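Local coordinates for major capsid protein (Paramecium bursaria Chlorella virus 1, PDB 5TIP) that self-assembles as trimers into the large icosahedral capsid of the virus, whose shell holds 5040 copies of this glycoprotein, at residues I38-Q43 and W204-F209; D64-I69 and L160-I165; V95-G100 and I151-Q156; L226-Q231 and K418-L423. All blocks are in the same frame, centred on the assembly; numbering follows the deposited sequence.

Overall arrangement
Contacts 1, 2 and 3 lie in the N-terminal jelly roll, and contact 4 lies in the C-terminal one. Contacts 1 and 2 share a sheet, in which strand 65-76 pairs with strand 200-210; the centres of contacts 1 and 2 are about 9 Å apart. Contact 3 is about 10 Å from contact 2, centre to centre. Phe153 of contact 3 packs on Ile227 and Leu423 of contact 4 and so joins the two jelly rolls; the centres of contacts 3 and 4 are about 11 Å apart. Contacts 1 and 4 do not touch. Contacts 1 and 2 both meet the third subunit. The Gln231 side chain in contact 4 is about 11 Å from a bound mercury ion.

Contact 1 of 4, residues I38-Q43 and W204-F209; sequences IESIQQ and WVDYIF
Gln42 lies over one face of the Trp204 indole. Its CB sits 3.4 Å from the centroid of the six-membered ring, almost on the ring normal, in a CH-pi contact. With CG anti to the backbone N (chi1 -172°) and an extended chain beyond, Gln42 continues over the ring, and its amide plane stacks 15° from the ring plane. OE1 is 3.5 Å from Trp204 CZ2. Next to this pair, Ser40 and Asp206 share a water, which is 3.0 Å from Ser40 OG and bonds Asp206 OD1 only weakly.

The side chains of Ile41 and Tyr207 lie on the other side of the sheet and cross at about a right angle. Ile41 CB is 3.6 Å from Tyr207 CE1. Gln43 meets the same tyrosine tip to tip, and its NE2 donates to Tyr207 OH at 2.8 Å. Ser60 O bonds Tyr207 OH and Ser60 N bonds Gln43 OE1, which fixes this pair further. Glu39 OE1 approaches the Phe209 ring but bonds Gly3 N of the third subunit. Arg328 of the second subunit makes a cation-pi contact with Trp204.

Backbone bonds set the register. Glu39 and Tyr207 bond in both directions, as do Ile41 and Val205; the Tyr207 N to Glu39 O bond is 2.7 Å. This is regular antiparallel pairing of strands 36-42 and 200-210 in the N-terminal jelly roll of a double jelly-roll capsid protein.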
# COMPACT_ATOMS: atom_id res chain seq x y z
N ILE A 38 -21.29 -1.85 17.12
CA ILE A 38 -21.59 -1.98 15.70
C ILE A 38 -22.34 -3.28 15.47
O ILE A 38 -22.06 -4.29 16.12
CB ILE A 38 -20.32 -1.92 14.84
CG1 ILE A 38 -19.41 -0.78 15.28
CG2 ILE A 38 -20.67 -1.77 13.36
CD1 ILE A 38 -18.06 -0.78 14.60
N GLU A 39 -23.29 -3.26 14.54
CA GLU A 39 -24.02 -4.46 14.15
C GLU A 39 -24.50 -4.33 12.72
O GLU A 39 -25.13 -3.33 12.35
CB GLU A 39 -25.22 -4.70 15.07
CG GLU A 39 -26.00 -5.96 14.71
CD GLU A 39 -27.24 -6.15 15.55
OE1 GLU A 39 -27.52 -5.30 16.41
OE2 GLU A 39 -27.94 -7.17 15.34
N SER A 40 -24.21 -5.35 11.91
CA SER A 40 -24.70 -5.42 10.54
C SER A 40 -26.06 -6.10 10.54
O SER A 40 -26.19 -7.24 11.01
CB SER A 40 -23.71 -6.18 9.66
OG SER A 40 -24.09 -6.12 8.29
N ILE A 41 -27.07 -5.41 10.02
CA ILE A 41 -28.45 -5.87 10.09
C ILE A 41 -29.03 -5.89 8.68
O ILE A 41 -28.88 -4.92 7.93
CB ILE A 41 -29.30 -4.98 11.02
CG1 ILE A 41 -28.70 -4.97 12.43
CG2 ILE A 41 -30.75 -5.46 11.05
CD1 ILE A 41 -29.43 -4.10 13.41
N GLN A 42 -29.69 -6.99 8.33
CA GLN A 42 -30.23 -7.16 6.99
C GLN A 42 -31.49 -6.33 6.80
O GLN A 42 -32.28 -6.14 7.73
CB GLN A 42 -30.53 -8.64 6.73
CG GLN A 42 -30.91 -8.95 5.29
CD GLN A 42 -31.19 -10.43 5.07
OE1 GLN A 42 -31.20 -11.21 6.02
NE2 GLN A 42 -31.42 -10.81 3.82
N GLN A 43 -31.67 -5.85 5.57
CA GLN A 43 -32.80 -5.00 5.22
C GLN A 43 -33.81 -5.78 4.38
O GLN A 43 -33.51 -6.83 3.82
CB GLN A 43 -32.34 -3.77 4.44
CG GLN A 43 -31.31 -2.92 5.16
CD GLN A 43 -31.85 -2.30 6.43
OE1 GLN A 43 -32.87 -1.61 6.42
NE2 GLN A 43 -31.17 -2.55 7.54
N TRP A 204 -27.40 -5.26 3.43
CA TRP A 204 -26.98 -5.26 4.82
C TRP A 204 -26.44 -3.89 5.19
O TRP A 204 -25.64 -3.31 4.46
CB TRP A 204 -25.91 -6.34 5.06
CG TRP A 204 -26.44 -7.73 4.87
CD1 TRP A 204 -26.66 -8.37 3.69
CD2 TRP A 204 -26.83 -8.64 5.90
NE1 TRP A 204 -27.15 -9.63 3.92
CE2 TRP A 204 -27.27 -9.82 5.27
CE3 TRP A 204 -26.85 -8.58 7.30
CZ2 TRP A 204 -27.72 -10.93 5.98
CZ3 TRP A 204 -27.30 -9.68 8.01
CH2 TRP A 204 -27.73 -10.84 7.35
N VAL A 205 -26.90 -3.36 6.33
CA VAL A 205 -26.53 -2.03 6.80
C VAL A 205 -25.88 -2.17 8.17
O VAL A 205 -26.40 -2.89 9.04
CB VAL A 205 -27.75 -1.10 6.86
CG1 VAL A 205 -27.36 0.25 7.45
CG2 VAL A 205 -28.35 -0.92 5.48
N ASP A 206 -24.75 -1.49 8.36
CA ASP A 206 -24.04 -1.50 9.63
C ASP A 206 -24.56 -0.37 10.51
O ASP A 206 -24.46 0.81 10.14
CB ASP A 206 -22.53 -1.35 9.41
CG ASP A 206 -21.89 -2.63 8.91
OD1 ASP A 206 -22.29 -3.12 7.83
OD2 ASP A 206 -20.98 -3.14 9.59
N TYR A 207 -25.12 -0.72 11.66
CA TYR A 207 -25.69 0.25 12.58
C TYR A 207 -24.73 0.52 13.73
O TYR A 207 -23.98 -0.35 14.16
CB TYR A 207 -27.03 -0.25 13.14
CG TYR A 207 -28.15 -0.30 12.13
CD1 TYR A 207 -28.28 -1.38 11.26
CD2 TYR A 207 -29.07 0.73 12.04
CE1 TYR A 207 -29.30 -1.42 10.34
CE2 TYR A 207 -30.10 0.69 11.11
CZ TYR A 207 -30.21 -0.39 10.26
OH TYR A 207 -31.23 -0.44 9.34
N ILE A 208 -24.77 1.76 14.23
CA ILE A 208 -23.99 2.17 15.39
C ILE A 208 -24.96 2.39 16.55
O ILE A 208 -25.92 3.15 16.43
CB ILE A 208 -23.18 3.45 15.10
CG1 ILE A 208 -22.31 3.28 13.86
CG2 ILE A 208 -22.33 3.81 16.31
CD1 ILE A 208 -21.23 2.24 14.01
N PHE A 209 -24.70 1.71 17.66
CA PHE A 209 -25.48 1.88 18.88
C PHE A 209 -24.69 2.75 19.85
O PHE A 209 -23.57 2.39 20.23
CB PHE A 209 -25.81 0.52 19.50
CG PHE A 209 -26.64 -0.36 18.61
CD1 PHE A 209 -26.05 -1.15 17.64
CD2 PHE A 209 -28.02 -0.40 18.75
CE1 PHE A 209 -26.82 -1.95 16.81
CE2 PHE A 209 -28.79 -1.20 17.93
CZ PHE A 209 -28.19 -1.98 16.96
O HOH W 1 -22.48 -5.96 5.82

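Contact 2 of 4, residues D64-I69 and L160-I165; sequences DLITDI and LALPLI
Ile66 meets Leu162 and Leu164 through two branches set by one torsion. Its CG1 stands between the backbone N and the carbonyl carbon (chi1 59°), which leaves CG2 anti to the carbonyl carbon. CG1 lies 3.7 Å from Leu162 CB, and these two side chains run side by side, pointing the same way. CG2 touches Leu164 CD1 at 3.6 Å, where the side chains cross at about a right angle. In Leu162, CG is anti to the backbone N (chi1 -174°), and chi2 (65°) then places the methyls. Leu162 CD2 touches Ile66 CD1.

Leu65 is on the other face of the strand. Its CB lies 3.9 Å from Ala161 CB, and its CD2 lies 3.8 Å from Pro163 CB. Thr67 CG2 also touches Ala161 CB. Phe26 of the third subunit packs on both Leu65 and Ala161, so this face adjoins the trimer interface.

The backbones bond at Ile66 and Leu162 in both directions. Ile66 N to Leu162 O is 3.1 Å, and the return bond is more bent. At the end of the contact, Ile165 N donates to Asp64 O at 3.0 Å. The Asp64 carboxylate turns to other partners: OD2 accepts from Leu210 N, and OD1 forms a salt bridge with Arg215. Phe154 packs on Ile66 and Leu162.

Strand 65-76 thus receives the short, weakly bonded strand 162-163 as an antiparallel partner. Asp64 and Leu65 both face Ile208 on strand 200-210, which makes a classic beta bulge.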
# COMPACT_ATOMS: atom_id res chain seq x y z
N ASP A 64 -28.75 3.88 16.02
CA ASP A 64 -28.73 5.34 16.05
C ASP A 64 -28.06 5.95 14.83
O ASP A 64 -28.54 6.95 14.29
CB ASP A 64 -28.04 5.82 17.33
CG ASP A 64 -28.69 5.26 18.58
OD1 ASP A 64 -29.94 5.17 18.62
OD2 ASP A 64 -27.96 4.88 19.52
N LEU A 65 -26.95 5.36 14.37
CA LEU A 65 -26.27 5.80 13.17
C LEU A 65 -26.11 4.62 12.23
O LEU A 65 -26.22 3.46 12.64
CB LEU A 65 -24.89 6.40 13.49
CG LEU A 65 -24.72 7.17 14.80
CD1 LEU A 65 -23.26 7.48 15.04
CD2 LEU A 65 -25.53 8.46 14.79
N ILE A 66 -25.83 4.91 10.96
CA ILE A 66 -25.51 3.89 9.98
C ILE A 66 -24.23 4.29 9.27
O ILE A 66 -23.98 5.47 9.02
CB ILE A 66 -26.65 3.66 8.96
CG1 ILE A 66 -26.98 4.95 8.20
CG2 ILE A 66 -27.89 3.13 9.66
CD1 ILE A 66 -28.06 4.76 7.16
N THR A 67 -23.41 3.29 8.95
CA THR A 67 -22.13 3.52 8.28
C THR A 67 -22.04 2.69 7.01
O THR A 67 -22.51 3.12 5.95
CB THR A 67 -20.96 3.19 9.22
OG1 THR A 67 -21.08 1.84 9.68
CG2 THR A 67 -20.96 4.13 10.42
N ASP A 68 -21.44 1.51 7.10
CA ASP A 68 -21.22 0.69 5.91
C ASP A 68 -22.52 0.07 5.43
O ASP A 68 -23.38 -0.31 6.23
CB ASP A 68 -20.20 -0.41 6.22
CG ASP A 68 -18.88 0.14 6.72
OD1 ASP A 68 -18.40 1.14 6.14
OD2 ASP A 68 -18.34 -0.41 7.69
N ILE A 69 -22.67 -0.02 4.11
CA ILE A 69 -23.79 -0.71 3.48
C ILE A 69 -23.24 -1.62 2.39
O ILE A 69 -22.49 -1.16 1.52
CB ILE A 69 -24.82 0.27 2.89
CG1 ILE A 69 -25.44 1.14 3.99
CG2 ILE A 69 -25.90 -0.48 2.13
CD1 ILE A 69 -26.55 2.04 3.50
N LEU A 160 -18.69 10.64 9.18
CA LEU A 160 -19.88 11.14 8.49
C LEU A 160 -21.06 10.19 8.64
O LEU A 160 -21.95 10.16 7.78
CB LEU A 160 -19.57 11.38 7.02
CG LEU A 160 -18.56 12.50 6.73
CD1 LEU A 160 -18.31 12.61 5.23
CD2 LEU A 160 -19.05 13.82 7.30
N ALA A 161 -21.08 9.40 9.71
CA ALA A 161 -22.15 8.43 9.92
C ALA A 161 -23.51 9.12 9.93
O ALA A 161 -23.72 10.11 10.64
CB ALA A 161 -21.94 7.68 11.24
N LEU A 162 -24.44 8.59 9.14
CA LEU A 162 -25.76 9.19 9.00
C LEU A 162 -26.58 8.96 10.27
O LEU A 162 -26.85 7.81 10.62
CB LEU A 162 -26.48 8.60 7.80
CG LEU A 162 -27.83 9.24 7.47
CD1 LEU A 162 -27.62 10.68 7.05
CD2 LEU A 162 -28.55 8.45 6.39
N PRO A 163 -27.01 10.02 10.97
CA PRO A 163 -27.75 9.82 12.22
C PRO A 163 -29.23 9.55 11.99
O PRO A 163 -30.02 10.48 11.82
CB PRO A 163 -27.53 11.13 12.97
CG PRO A 163 -27.36 12.15 11.89
CD PRO A 163 -26.72 11.44 10.71
N LEU A 164 -29.62 8.27 11.98
CA LEU A 164 -31.03 7.93 11.88
C LEU A 164 -31.81 8.43 13.09
O LEU A 164 -32.99 8.77 12.97
CB LEU A 164 -31.21 6.42 11.74
CG LEU A 164 -30.78 5.76 10.43
CD1 LEU A 164 -31.20 4.30 10.43
CD2 LEU A 164 -31.39 6.49 9.24
N ILE A 165 -31.17 8.48 14.26
CA ILE A 165 -31.85 8.94 15.46
C ILE A 165 -32.20 10.42 15.36
O ILE A 165 -33.13 10.88 16.03
CB ILE A 165 -30.99 8.65 16.71
CG1 ILE A 165 -31.76 9.01 17.98
CG2 ILE A 165 -29.67 9.40 16.64
CD1 ILE A 165 -30.92 9.01 19.22

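Contact 3 of 4, residues V95-G100 and I151-Q156; sequences VELEIG and IFFFNQ
Leu97 points into a group of three phenylalanines and meets each ring differently. Its CB lies over the centre of the Phe152 ring, 4.1 Å from the centroid and 8° off the normal, in a CH-pi contact. Its CD2 comes to the edge of the Phe154 ring, 3.6 Å from CE1 and near the ring plane. The same methyl is 3.7 Å from Phe153 CE1, and the side chains of Leu97 and Phe153 cross at about a right angle. Chi1 (174°) sets Leu97 CG anti to the backbone N, and chi2 (67°) then places the methyls.

Val95 and Phe152 reach toward each other tip to tip, with Val95 CG2 3.8 Å from Phe152 CE2. Val95 O lies at the ring edge, 3.6 Å from Phe152 CZ. The aromatic residues also pack on one another: Phe154 CD1 sits over the centre of the Phe153 ring. Asn155 OD1 accepts from Phe152 N at 2.9 Å and ties the turn together.

The contact is buried and apolar. Strand 92-99 lies between strands 102-108 and 172-178 in its sheet. The weakly bonded helix 153-156 packs on it, with Phe153 against Ile104 of strand 102-108 and Phe154 against Ile69 of strand 65-76.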
# COMPACT_ATOMS: atom_id res chain seq x y z
N VAL A 95 -27.48 3.14 -8.06
CA VAL A 95 -28.01 3.15 -6.70
C VAL A 95 -28.20 4.60 -6.28
O VAL A 95 -27.30 5.43 -6.46
CB VAL A 95 -27.10 2.39 -5.72
CG1 VAL A 95 -25.65 2.83 -5.86
CG2 VAL A 95 -27.59 2.57 -4.28
N GLU A 96 -29.37 4.91 -5.74
CA GLU A 96 -29.75 6.27 -5.37
C GLU A 96 -30.01 6.35 -3.87
O GLU A 96 -30.73 5.51 -3.32
CB GLU A 96 -31.00 6.70 -6.14
CG GLU A 96 -31.48 8.11 -5.84
CD GLU A 96 -32.78 8.44 -6.55
OE1 GLU A 96 -33.34 7.54 -7.21
OE2 GLU A 96 -33.24 9.59 -6.44
N LEU A 97 -29.42 7.35 -3.23
CA LEU A 97 -29.62 7.61 -1.81
C LEU A 97 -30.65 8.72 -1.63
O LEU A 97 -30.52 9.79 -2.24
CB LEU A 97 -28.31 7.98 -1.12
CG LEU A 97 -28.43 8.40 0.34
CD1 LEU A 97 -28.85 7.22 1.20
CD2 LEU A 97 -27.13 9.01 0.85
N GLU A 98 -31.66 8.47 -0.80
CA GLU A 98 -32.76 9.40 -0.60
C GLU A 98 -33.04 9.59 0.88
O GLU A 98 -33.15 8.61 1.62
CB GLU A 98 -34.02 8.88 -1.31
CG GLU A 98 -35.24 9.77 -1.14
CD GLU A 98 -36.50 9.14 -1.73
OE1 GLU A 98 -36.62 9.12 -2.97
OE2 GLU A 98 -37.34 8.66 -0.95
N ILE A 99 -33.16 10.85 1.31
CA ILE A 99 -33.52 11.20 2.68
C ILE A 99 -34.75 12.09 2.63
O ILE A 99 -34.71 13.19 2.06
CB ILE A 99 -32.37 11.91 3.42
CG1 ILE A 99 -31.15 10.99 3.54
CG2 ILE A 99 -32.84 12.38 4.79
CD1 ILE A 99 -29.97 11.64 4.23
N GLY A 100 -35.84 11.62 3.24
CA GLY A 100 -37.06 12.40 3.28
C GLY A 100 -37.63 12.72 1.92
O GLY A 100 -38.17 13.82 1.71
N ILE A 151 -20.42 3.36 -1.73
CA ILE A 151 -19.38 4.35 -1.45
C ILE A 151 -19.99 5.74 -1.35
O ILE A 151 -19.43 6.71 -1.87
CB ILE A 151 -18.27 4.30 -2.52
CG1 ILE A 151 -18.88 4.30 -3.93
CG2 ILE A 151 -17.39 3.08 -2.32
CD1 ILE A 151 -17.86 4.15 -5.04
N PHE A 152 -21.13 5.85 -0.68
CA PHE A 152 -21.69 7.16 -0.38
C PHE A 152 -20.90 7.81 0.75
O PHE A 152 -19.95 7.23 1.29
CB PHE A 152 -23.18 7.04 -0.05
CG PHE A 152 -24.03 6.61 -1.21
CD1 PHE A 152 -24.15 7.42 -2.33
CD2 PHE A 152 -24.70 5.40 -1.19
CE1 PHE A 152 -24.93 7.03 -3.41
CE2 PHE A 152 -25.48 5.01 -2.26
CZ PHE A 152 -25.59 5.82 -3.37
N PHE A 153 -21.29 9.03 1.12
CA PHE A 153 -20.47 9.81 2.05
C PHE A 153 -20.39 9.14 3.42
O PHE A 153 -19.33 9.15 4.06
CB PHE A 153 -21.02 11.24 2.18
CG PHE A 153 -22.41 11.32 2.75
CD1 PHE A 153 -23.51 11.25 1.92
CD2 PHE A 153 -22.61 11.48 4.11
CE1 PHE A 153 -24.79 11.33 2.44
CE2 PHE A 153 -23.88 11.56 4.63
CZ PHE A 153 -24.97 11.48 3.80
N PHE A 154 -21.49 8.54 3.88
CA PHE A 154 -21.49 7.89 5.19
C PHE A 154 -20.96 6.46 5.13
O PHE A 154 -20.89 5.80 6.17
CB PHE A 154 -22.89 7.91 5.80
CG PHE A 154 -23.91 7.12 5.04
CD1 PHE A 154 -24.55 7.66 3.94
CD2 PHE A 154 -24.25 5.83 5.43
CE1 PHE A 154 -25.50 6.94 3.24
CE2 PHE A 154 -25.19 5.10 4.74
CZ PHE A 154 -25.82 5.66 3.64
N ASN A 155 -20.61 5.96 3.94
CA ASN A 155 -20.03 4.63 3.82
C ASN A 155 -18.51 4.63 3.85
O ASN A 155 -17.91 3.57 4.06
CB ASN A 155 -20.48 3.98 2.51
CG ASN A 155 -21.98 3.89 2.38
OD1 ASN A 155 -22.54 4.23 1.34
ND2 ASN A 155 -22.65 3.44 3.43
N GLN A 156 -17.88 5.79 3.66
CA GLN A 156 -16.43 5.84 3.49
C GLN A 156 -15.68 6.30 4.73
O GLN A 156 -14.46 6.11 4.80
CB GLN A 156 -16.07 6.75 2.31
CG GLN A 156 -16.73 6.34 1.01
CD GLN A 156 -16.08 6.97 -0.20
OE1 GLN A 156 -15.12 6.44 -0.75
NE2 GLN A 156 -16.61 8.12 -0.63

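Contact 4 of 4, residues L226-Q231 and K418-L423; sequences LIEQLQ and KNYNVL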
# COMPACT_ATOMS: atom_id res chain seq x y z
N LEU A 226 -20.39 17.98 6.29
CA LEU A 226 -19.77 18.31 5.01
C LEU A 226 -19.63 17.01 4.23
O LEU A 226 -18.75 16.19 4.52
CB LEU A 226 -18.43 19.00 5.21
CG LEU A 226 -17.71 19.48 3.94
CD1 LEU A 226 -18.55 20.51 3.20
CD2 LEU A 226 -16.33 20.03 4.27
N ILE A 227 -20.50 16.82 3.24
CA ILE A 227 -20.58 15.56 2.52
C ILE A 227 -20.05 15.75 1.10
O ILE A 227 -19.78 16.87 0.65
CB ILE A 227 -22.02 15.00 2.49
CG1 ILE A 227 -22.89 15.81 1.53
CG2 ILE A 227 -22.62 15.01 3.89
CD1 ILE A 227 -24.27 15.23 1.32
N GLU A 228 -19.90 14.64 0.39
CA GLU A 228 -19.47 14.64 -0.99
C GLU A 228 -20.58 14.06 -1.86
O GLU A 228 -21.34 13.19 -1.42
CB GLU A 228 -18.18 13.84 -1.18
CG GLU A 228 -16.99 14.46 -0.45
CD GLU A 228 -15.70 13.69 -0.66
OE1 GLU A 228 -15.67 12.81 -1.55
OE2 GLU A 228 -14.72 13.97 0.06
N GLN A 229 -20.66 14.54 -3.09
CA GLN A 229 -21.65 14.10 -4.05
C GLN A 229 -20.98 13.77 -5.37
O GLN A 229 -19.89 14.25 -5.67
CB GLN A 229 -22.73 15.16 -4.29
CG GLN A 229 -23.56 15.51 -3.08
CD GLN A 229 -24.53 16.64 -3.37
OE1 GLN A 229 -24.12 17.75 -3.70
NE2 GLN A 229 -25.82 16.35 -3.26
N LEU A 230 -21.64 12.93 -6.16
CA LEU A 230 -21.21 12.63 -7.51
C LEU A 230 -22.11 13.36 -8.50
O LEU A 230 -23.33 13.40 -8.33
CB LEU A 230 -21.24 11.12 -7.78
CG LEU A 230 -20.84 10.73 -9.21
CD1 LEU A 230 -19.35 10.92 -9.42
CD2 LEU A 230 -21.26 9.30 -9.52
N GLN A 231 -21.50 13.94 -9.53
CA GLN A 231 -22.23 14.59 -10.60
C GLN A 231 -21.96 13.84 -11.89
O GLN A 231 -20.81 13.54 -12.21
CB GLN A 231 -21.84 16.06 -10.74
CG GLN A 231 -22.12 16.89 -9.51
CD GLN A 231 -21.78 18.36 -9.70
OE1 GLN A 231 -22.45 19.07 -10.46
NE2 GLN A 231 -20.75 18.82 -9.01
N LYS A 418 -16.74 15.20 -8.57
CA LYS A 418 -16.98 14.97 -7.15
C LYS A 418 -16.97 16.34 -6.48
O LYS A 418 -15.98 17.05 -6.51
CB LYS A 418 -15.91 14.07 -6.55
CG LYS A 418 -16.38 13.27 -5.34
CD LYS A 418 -17.52 12.34 -5.71
CE LYS A 418 -17.51 11.07 -4.88
NZ LYS A 418 -17.36 11.33 -3.43
N ASN A 419 -18.09 16.69 -5.86
CA ASN A 419 -18.24 18.00 -5.24
C ASN A 419 -18.58 17.83 -3.76
O ASN A 419 -18.90 16.74 -3.29
CB ASN A 419 -19.33 18.82 -5.93
CG ASN A 419 -20.72 18.22 -5.75
OD1 ASN A 419 -21.15 17.39 -6.54
ND2 ASN A 419 -21.42 18.65 -4.71
N TYR A 420 -18.49 18.94 -3.03
CA TYR A 420 -18.89 19.00 -1.64
C TYR A 420 -20.27 19.63 -1.51
O TYR A 420 -20.69 20.43 -2.35
CB TYR A 420 -17.88 19.79 -0.80
CG TYR A 420 -16.63 19.02 -0.44
CD1 TYR A 420 -16.67 18.01 0.51
CD2 TYR A 420 -15.41 19.31 -1.03
CE1 TYR A 420 -15.54 17.30 0.85
CE2 TYR A 420 -14.27 18.62 -0.69
CZ TYR A 420 -14.34 17.61 0.25
OH TYR A 420 -13.20 16.91 0.59
N ASN A 421 -20.97 19.25 -0.44
CA ASN A 421 -22.24 19.86 -0.10
C ASN A 421 -22.41 19.75 1.41
O ASN A 421 -21.64 19.06 2.09
CB ASN A 421 -23.40 19.21 -0.86
CG ASN A 421 -24.59 20.14 -1.02
OD1 ASN A 421 -24.91 20.92 -0.13
ND2 ASN A 421 -25.24 20.06 -2.18
N VAL A 422 -23.43 20.43 1.93
CA VAL A 422 -23.68 20.46 3.36
C VAL A 422 -25.04 19.84 3.63
O VAL A 422 -26.05 20.26 3.05
CB VAL A 422 -23.61 21.89 3.92
CG1 VAL A 422 -23.93 21.89 5.41
CG2 VAL A 422 -22.24 22.50 3.67
N LEU A 423 -25.06 18.83 4.50
CA LEU A 423 -26.29 18.18 4.93
C LEU A 423 -26.63 18.65 6.34
O LEU A 423 -25.94 18.28 7.30
CB LEU A 423 -26.14 16.66 4.87
CG LEU A 423 -27.31 15.82 5.39
CD1 LEU A 423 -28.54 16.02 4.53
CD2 LEU A 423 -26.93 14.35 5.45
O HOH W 2 -24.04 17.69 -6.92
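Gln229 meets Asn419 and Asn421 from CB to OE1. Its CB lies 3.5 Å from Asn419 OD1. CG is anti to the carbonyl carbon (chi1 -64°) and comes near Asn419 ND2. CD passes Asn421 CB. OE1 at the tip is gripped by two amides, Asn419 ND2 and Asn421 ND2, each at 3.0 Å. The first donor lies in the carbonyl plane on a lone pair; the second stands 44° out of that plane. A water also donates to Gln229 OE1 and to Asn419 OD1, and Gln229 NE2 donates to Ile104 O.

These side chains project from an antiparallel pair, strands 223-237 and 412-426, which belong to the C-terminal jelly roll. The backbones bond in both directions at Ile227 with Asn421 and at Gln229 with Asn419. Gln229 N to Asn419 O is 2.8 Å.

On the opposite face, Glu228 and Lys418 cross at about a right angle and form a salt bridge. Lys418 NZ meets the anti lone pair of Glu228 OE1 at 2.9 Å. Arg362 also bonds OE1, and Lys259 takes OE2, so three positive groups bond the carboxylate, which would probably favour its charged form. Glu228 runs alongside Tyr420, with CG 3.4 Å from Tyr420 CE1 and the carboxylate and ring planes 88° apart. Tyr420 OH bonds Arg362 O. Leu226 CG adds an apolar contact, 3.9 Å from Tyr420 CD1.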